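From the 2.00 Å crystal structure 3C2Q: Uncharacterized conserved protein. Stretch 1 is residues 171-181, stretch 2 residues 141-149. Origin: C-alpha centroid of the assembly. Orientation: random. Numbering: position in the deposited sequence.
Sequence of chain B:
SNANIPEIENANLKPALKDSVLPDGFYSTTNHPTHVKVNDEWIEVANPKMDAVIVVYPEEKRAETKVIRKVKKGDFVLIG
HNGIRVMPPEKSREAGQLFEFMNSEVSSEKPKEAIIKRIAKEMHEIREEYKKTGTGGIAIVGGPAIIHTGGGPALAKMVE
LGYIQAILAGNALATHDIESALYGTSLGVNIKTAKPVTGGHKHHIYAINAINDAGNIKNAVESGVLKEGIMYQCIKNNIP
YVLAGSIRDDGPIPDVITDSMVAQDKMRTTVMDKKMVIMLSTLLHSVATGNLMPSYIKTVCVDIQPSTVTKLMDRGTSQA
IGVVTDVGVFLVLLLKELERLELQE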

# COMPACT_ATOMS: atom_id res chain seq x y z
N ASN B 171 5.00 18.43 -16.10
CA ASN B 171 6.38 18.80 -16.36
C ASN B 171 7.30 17.63 -16.06
O ASN B 171 8.29 17.43 -16.76
CB ASN B 171 6.78 19.98 -15.46
CG ASN B 171 8.13 20.60 -15.87
OD1 ASN B 171 8.26 21.11 -16.96
ND2 ASN B 171 9.12 20.57 -14.98
N ALA B 172 6.99 16.89 -14.99
CA ALA B 172 7.91 15.82 -14.56
C ALA B 172 8.02 14.70 -15.59
O ALA B 172 9.14 14.27 -15.91
CB ALA B 172 7.56 15.28 -13.15
N LEU B 173 6.90 14.23 -16.14
CA LEU B 173 6.96 13.23 -17.19
C LEU B 173 7.81 13.71 -18.40
O LEU B 173 8.72 13.00 -18.85
CB LEU B 173 5.58 12.82 -17.69
CG LEU B 173 5.68 11.85 -18.88
CD1 LEU B 173 6.25 10.48 -18.45
CD2 LEU B 173 4.40 11.62 -19.58
N ALA B 174 7.46 14.87 -18.93
CA ALA B 174 8.17 15.40 -20.11
C ALA B 174 9.64 15.63 -19.84
O ALA B 174 10.48 15.25 -20.67
CB ALA B 174 7.52 16.69 -20.61
N THR B 175 9.97 16.22 -18.69
CA THR B 175 11.36 16.57 -18.44
C THR B 175 12.23 15.36 -18.10
O THR B 175 13.40 15.36 -18.47
CB THR B 175 11.55 17.70 -17.37
OG1 THR B 175 11.04 17.26 -16.09
CG2 THR B 175 10.83 18.99 -17.82
N HIS B 176 11.68 14.35 -17.43
CA HIS B 176 12.44 13.09 -17.24
C HIS B 176 12.59 12.26 -18.50
O HIS B 176 13.63 11.63 -18.68
CB HIS B 176 11.95 12.24 -16.05
CG HIS B 176 12.17 12.90 -14.71
ND1 HIS B 176 13.43 13.19 -14.22
CD2 HIS B 176 11.29 13.32 -13.77
CE1 HIS B 176 13.32 13.76 -13.03
NE2 HIS B 176 12.03 13.87 -12.75
N ASP B 177 11.55 12.25 -19.34
CA ASP B 177 11.66 11.65 -20.68
C ASP B 177 12.85 12.31 -21.41
O ASP B 177 13.71 11.64 -22.00
CB ASP B 177 10.36 11.84 -21.47
CG ASP B 177 10.50 11.42 -22.95
OD1 ASP B 177 10.75 10.23 -23.27
OD2 ASP B 177 10.30 12.31 -23.81
N ILE B 178 12.91 13.64 -21.33
CA ILE B 178 13.95 14.38 -22.04
C ILE B 178 15.32 14.18 -21.41
O ILE B 178 16.31 14.01 -22.13
CB ILE B 178 13.53 15.87 -22.19
CG1 ILE B 178 12.39 15.94 -23.21
CG2 ILE B 178 14.78 16.74 -22.63
CD1 ILE B 178 11.54 17.22 -23.18
N GLU B 179 15.39 14.16 -20.08
CA GLU B 179 16.59 13.73 -19.36
C GLU B 179 17.12 12.41 -19.87
O GLU B 179 18.35 12.25 -20.05
CB GLU B 179 16.35 13.59 -17.85
CG GLU B 179 17.61 13.38 -17.05
CD GLU B 179 17.36 12.84 -15.64
OE1 GLU B 179 16.23 13.00 -15.10
OE2 GLU B 179 18.29 12.25 -15.04
N SER B 180 16.22 11.44 -20.08
CA SER B 180 16.70 10.13 -20.48
C SER B 180 17.15 10.17 -21.95
O SER B 180 18.12 9.51 -22.30
CB SER B 180 15.67 9.00 -20.21
OG SER B 180 14.52 9.20 -21.00
N ALA B 181 16.48 10.98 -22.77
CA ALA B 181 16.90 11.14 -24.17
C ALA B 181 18.28 11.78 -24.28
O ALA B 181 19.14 11.30 -25.03
CB ALA B 181 15.86 11.93 -24.96
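Stretch 2, residues 141-149: VGGPAIIHT

Stretch 2 meets the helix of stretch 1 as the end of a strand, V141 and G142, that passes by way of G143 into a short helical turn that includes A145 to H148. Its backbone comes closest at P144, whose CA lies 4.1 Å from the CA of L173. One turn further along the helix, the CA of I147 is 6.1 Å from the CA of D177, so the two chains advance in the same sense between these points. No hydrogen bond joins the stretches; the contact is made by packing, side chain on side chain and side chain on backbone. The helix and the turn each have backbone hydrogen bonds of their own, as from I147 N to P144 O at 2.8 Å.

L173 and I147 cover more surface than any other residues, about 90 Å² each. L173 has chi1 t and chi2 p; its CA-to-CB bond points sideways to stretch 2, yet its methyls reach the strand end and the turn together: its CD1 is 3.6 Å from G143 O, 3.8 Å from I147 CG1 and 4.2 Å from I146 CD1, and its CD2 is 4.1 Å from G142 O. At G142 an ideal CB would run into I146 CD1 at 2.7 Å, so the bare backbone leaves that space to the isoleucine.

I147, m at both chi angles, points toward the helix and fits as a knob among L173, H176, D177 and S180. Its CG2 approaches H176 O to 3.5 Å and S180 OG to 4.0 Å, while its CD1 lies 4.0 Å from D177 CB.

P144 and the histidines complete the packing. The proline ring sets its CG 3.7 Å from A172 CB. H148 turns its ring edge to the face of H176, with CE1 3.6 Å from H176 CD2 and the planes at 70°. A hydrogen bond from H176 ND1 to E179 OE1, 2.9 Å, helps hold the receiving ring in place.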

# COMPACT_ATOMS: atom_id res chain seq x y z
N VAL B 141 -2.57 9.01 -20.11
CA VAL B 141 -2.39 9.93 -19.02
C VAL B 141 -1.21 9.35 -18.24
O VAL B 141 -1.26 8.17 -17.86
CB VAL B 141 -3.69 10.00 -18.15
CG1 VAL B 141 -3.52 10.90 -16.98
CG2 VAL B 141 -4.89 10.49 -19.00
N GLY B 142 -0.16 10.12 -17.99
CA GLY B 142 1.03 9.49 -17.42
C GLY B 142 1.80 10.30 -16.40
O GLY B 142 1.78 11.54 -16.45
N GLY B 143 2.44 9.61 -15.47
CA GLY B 143 3.31 10.28 -14.49
C GLY B 143 4.77 9.88 -14.71
O GLY B 143 5.05 8.94 -15.46
N PRO B 144 5.69 10.58 -14.04
CA PRO B 144 7.10 10.35 -14.29
C PRO B 144 7.62 8.96 -13.92
O PRO B 144 8.70 8.59 -14.38
CB PRO B 144 7.79 11.42 -13.42
CG PRO B 144 6.80 11.71 -12.32
CD PRO B 144 5.47 11.62 -13.01
N ALA B 145 6.86 8.18 -13.12
CA ALA B 145 7.29 6.81 -12.83
C ALA B 145 7.42 5.94 -14.06
O ALA B 145 8.16 4.94 -14.05
CB ALA B 145 6.37 6.12 -11.78
N ILE B 146 6.70 6.29 -15.13
CA ILE B 146 6.86 5.61 -16.41
C ILE B 146 8.33 5.63 -16.76
O ILE B 146 8.87 4.61 -17.20
CB ILE B 146 6.06 6.32 -17.54
CG1 ILE B 146 4.54 6.13 -17.33
CG2 ILE B 146 6.46 5.74 -18.94
CD1 ILE B 146 3.73 7.15 -18.18
N ILE B 147 8.97 6.79 -16.57
CA ILE B 147 10.38 6.96 -16.95
C ILE B 147 11.30 6.30 -15.93
O ILE B 147 12.22 5.53 -16.28
CB ILE B 147 10.79 8.47 -17.15
CG1 ILE B 147 9.76 9.23 -17.98
CG2 ILE B 147 12.19 8.55 -17.81
CD1 ILE B 147 9.40 8.56 -19.37
N HIS B 148 11.04 6.58 -14.65
CA HIS B 148 11.88 6.02 -13.59
C HIS B 148 11.96 4.52 -13.62
O HIS B 148 12.99 3.97 -13.27
CB HIS B 148 11.40 6.44 -12.18
CG HIS B 148 11.21 7.91 -12.01
ND1 HIS B 148 11.97 8.85 -12.69
CD2 HIS B 148 10.32 8.60 -11.26
CE1 HIS B 148 11.56 10.06 -12.36
NE2 HIS B 148 10.57 9.94 -11.47
N THR B 149 10.87 3.86 -14.01
CA THR B 149 10.81 2.38 -14.00
C THR B 149 11.25 1.73 -15.32
O THR B 149 11.17 0.50 -15.46
CB THR B 149 9.38 1.88 -13.68
OG1 THR B 149 8.48 2.35 -14.69
CG2 THR B 149 8.92 2.37 -12.34